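Local coordinates for peptidoglycan-recognition protein SA (Drosophila melanogaster, PDB 1SXR) that binds peptidoglycan of Gram-positive bacteria and so activates the Toll pathway of innate immunity in the fly, at residues A[77-82]-A[110-115]. Numbering follows the deposited sequence. Where two conformers were deposited one is given.
Sequences NFLIGN and AFIGNF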
loop_
_atom_site.group_PDB
_atom_site.type_symbol
_atom_site.label_atom_id
_atom_site.label_comp_id
_atom_site.label_asym_id
_atom_site.label_seq_id
_atom_site.Cartn_x
_atom_site.Cartn_y
_atom_site.Cartn_z
ATOM N N ASN A 77 2.672 -3.085 -1.324
ATOM C CA ASN A 77 3.684 -2.631 -2.298
ATOM C C ASN A 77 4.423 -1.386 -1.826
ATOM O O ASN A 77 5.622 -1.277 -2.030
ATOM C CB ASN A 77 3.052 -2.427 -3.671
ATOM C CG ASN A 77 2.588 -3.743 -4.289
ATOM O OD1 ASN A 77 1.463 -4.149 -4.085
ATOM N ND2 ASN A 77 3.484 -4.437 -4.996
ATOM N N PHE A 78 3.690 -0.459 -1.200
ATOM C CA PHE A 78 4.257 0.796 -0.632
ATOM C C PHE A 78 3.591 1.137 0.670
ATOM O O PHE A 78 2.433 0.762 0.918
ATOM C CB PHE A 78 4.025 1.962 -1.598
ATOM C CG PHE A 78 4.726 1.764 -2.914
ATOM C CD1 PHE A 78 6.102 1.968 -2.995
ATOM C CD2 PHE A 78 4.028 1.338 -4.030
ATOM C CE1 PHE A 78 6.787 1.745 -4.207
ATOM C CE2 PHE A 78 4.700 1.106 -5.234
ATOM C CZ PHE A 78 6.069 1.309 -5.323
ATOM N N LEU A 79 4.312 1.910 1.487
ATOM C CA LEU A 79 3.770 2.411 2.757
ATOM C C LEU A 79 4.068 3.901 2.852
ATOM O O LEU A 79 5.076 4.350 2.330
ATOM C CB LEU A 79 4.384 1.691 3.974
ATOM C CG LEU A 79 4.241 0.163 4.047
ATOM C CD1 LEU A 79 5.458 -0.546 3.398
ATOM C CD2 LEU A 79 4.014 -0.305 5.460
ATOM N N ILE A 80 3.184 4.669 3.471
ATOM C CA ILE A 80 3.366 6.118 3.484
ATOM C C ILE A 80 3.298 6.588 4.936
ATOM O O ILE A 80 2.314 6.309 5.634
ATOM C CB ILE A 80 2.274 6.779 2.653
ATOM C CG1 ILE A 80 2.362 6.324 1.192
ATOM C CG2 ILE A 80 2.424 8.294 2.696
ATOM C CD1 ILE A 80 1.203 6.748 0.349
ATOM N N GLY A 81 4.350 7.272 5.388
ATOM C CA GLY A 81 4.413 7.768 6.760
ATOM C C GLY A 81 3.864 9.181 6.927
ATOM O O GLY A 81 3.450 9.802 5.951
ATOM N N ASN A 82 3.880 9.657 8.180
ATOM C CA ASN A 82 3.260 10.918 8.588
ATOM C C ASN A 82 3.919 12.114 7.909
ATOM O O ASN A 82 3.257 13.146 7.683
ATOM C CB ASN A 82 3.432 11.152 10.091
ATOM C CG ASN A 82 2.520 10.331 10.949
ATOM O OD1 ASN A 82 1.630 9.653 10.466
ATOM N ND2 ASN A 82 2.759 10.378 12.261
ATOM N N ALA A 110 -0.312 1.203 1.803
ATOM C CA ALA A 110 -0.769 1.356 3.176
ATOM C C ALA A 110 -0.309 2.679 3.734
ATOM O O ALA A 110 0.883 2.993 3.693
ATOM C CB ALA A 110 -0.260 0.212 4.054
ATOM N N PHE A 111 -1.260 3.413 4.312
ATOM C CA PHE A 111 -0.901 4.512 5.186
ATOM C C PHE A 111 -0.483 3.964 6.548
ATOM O O PHE A 111 -1.232 3.176 7.159
ATOM C CB PHE A 111 -2.102 5.417 5.335
ATOM C CG PHE A 111 -2.388 6.196 4.079
ATOM C CD1 PHE A 111 -1.744 7.413 3.819
ATOM C CD2 PHE A 111 -3.288 5.700 3.139
ATOM C CE1 PHE A 111 -2.021 8.118 2.647
ATOM C CE2 PHE A 111 -3.565 6.415 1.960
ATOM C CZ PHE A 111 -2.933 7.635 1.728
ATOM N N ILE A 112 0.712 4.352 7.012
ATOM C CA ILE A 112 1.188 3.886 8.314
ATOM C C ILE A 112 0.395 4.581 9.438
ATOM O O ILE A 112 0.430 5.813 9.562
ATOM C CB ILE A 112 2.694 4.152 8.480
ATOM C CG1 ILE A 112 3.470 3.426 7.371
ATOM C CG2 ILE A 112 3.144 3.740 9.887
ATOM C CD1 ILE A 112 4.979 3.746 7.364
ATOM N N GLY A 113 -0.311 3.796 10.248
ATOM C CA GLY A 113 -1.105 4.348 11.352
ATOM C C GLY A 113 -2.519 3.769 11.348
ATOM O O GLY A 113 -2.822 2.832 10.591
ATOM N N ASN A 114 -3.380 4.307 12.220
ATOM C CA ASN A 114 -4.703 3.757 12.441
ATOM C C ASN A 114 -5.674 4.862 12.133
ATOM O O ASN A 114 -5.768 5.843 12.879
ATOM C CB ASN A 114 -4.859 3.332 13.894
ATOM C CG ASN A 114 -6.207 2.720 14.186
ATOM O OD1 ASN A 114 -7.158 2.858 13.392
ATOM N ND2 ASN A 114 -6.301 2.000 15.307
ATOM N N PHE A 115 -6.407 4.705 11.036
ATOM C CA PHE A 115 -7.203 5.821 10.506
ATOM C C PHE A 115 -8.712 5.519 10.546
ATOM O O PHE A 115 -9.503 5.968 9.700
ATOM C CB PHE A 115 -6.663 6.238 9.130
ATOM C CG PHE A 115 -5.207 6.597 9.187
ATOM C CD1 PHE A 115 -4.815 7.775 9.812
ATOM C CD2 PHE A 115 -4.213 5.750 8.698
ATOM C CE1 PHE A 115 -3.500 8.101 9.942
ATOM C CE2 PHE A 115 -2.900 6.083 8.818
ATOM C CZ PHE A 115 -2.527 7.261 9.434
HETATM O O HOH W 1 0.419 7.727 7.255
#
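I80 and I112 meet where two parallel strands run out: the amide of I112 gives a nearly straight hydrogen bond to the carbonyl of I80 (N to O 2.9 Å, 171° at the hydrogen). I80 O is gripped twice, because a water also donates to it and bridges to I112 O, where the chains have begun to part. CB and CG1 of I112 lie against the same carbonyl oxygen. With CG1 of I112 anti to its own carbonyl carbon (chi1 -59°), the extended side chain reaches across to 77-82, bringing CG1 within 3.9 Å of L79 CB and CD1 within 4.1 Å of G81 N. Two residues earlier, A110 works through its backbone on either side of L79: its N donates to F78 O (2.9 Å), and its O accepts from I80 N in the plane of the carbonyl, a more bent bond (144°). The alpha C-H of L79 points at that oxygen too (CA to O 3.1 Å). This alternation is the ladder of a parallel sheet, pairing L79 with A110 and I80 with F111. L79 and A110 turn their side chains to one face; I80 and F111 share the other, side by side and pointing the same way, with I80 CD1 oblique to the ring at CE1 (4.2 Å). On that face helix 122-137 packs over I80 and F111 through A128. Both strands are interior to the central mixed sheet of the amidase-like domain, 78-80 lying between 86-88 and 106-111, and 106-111 lying between 78-80 and 35-42.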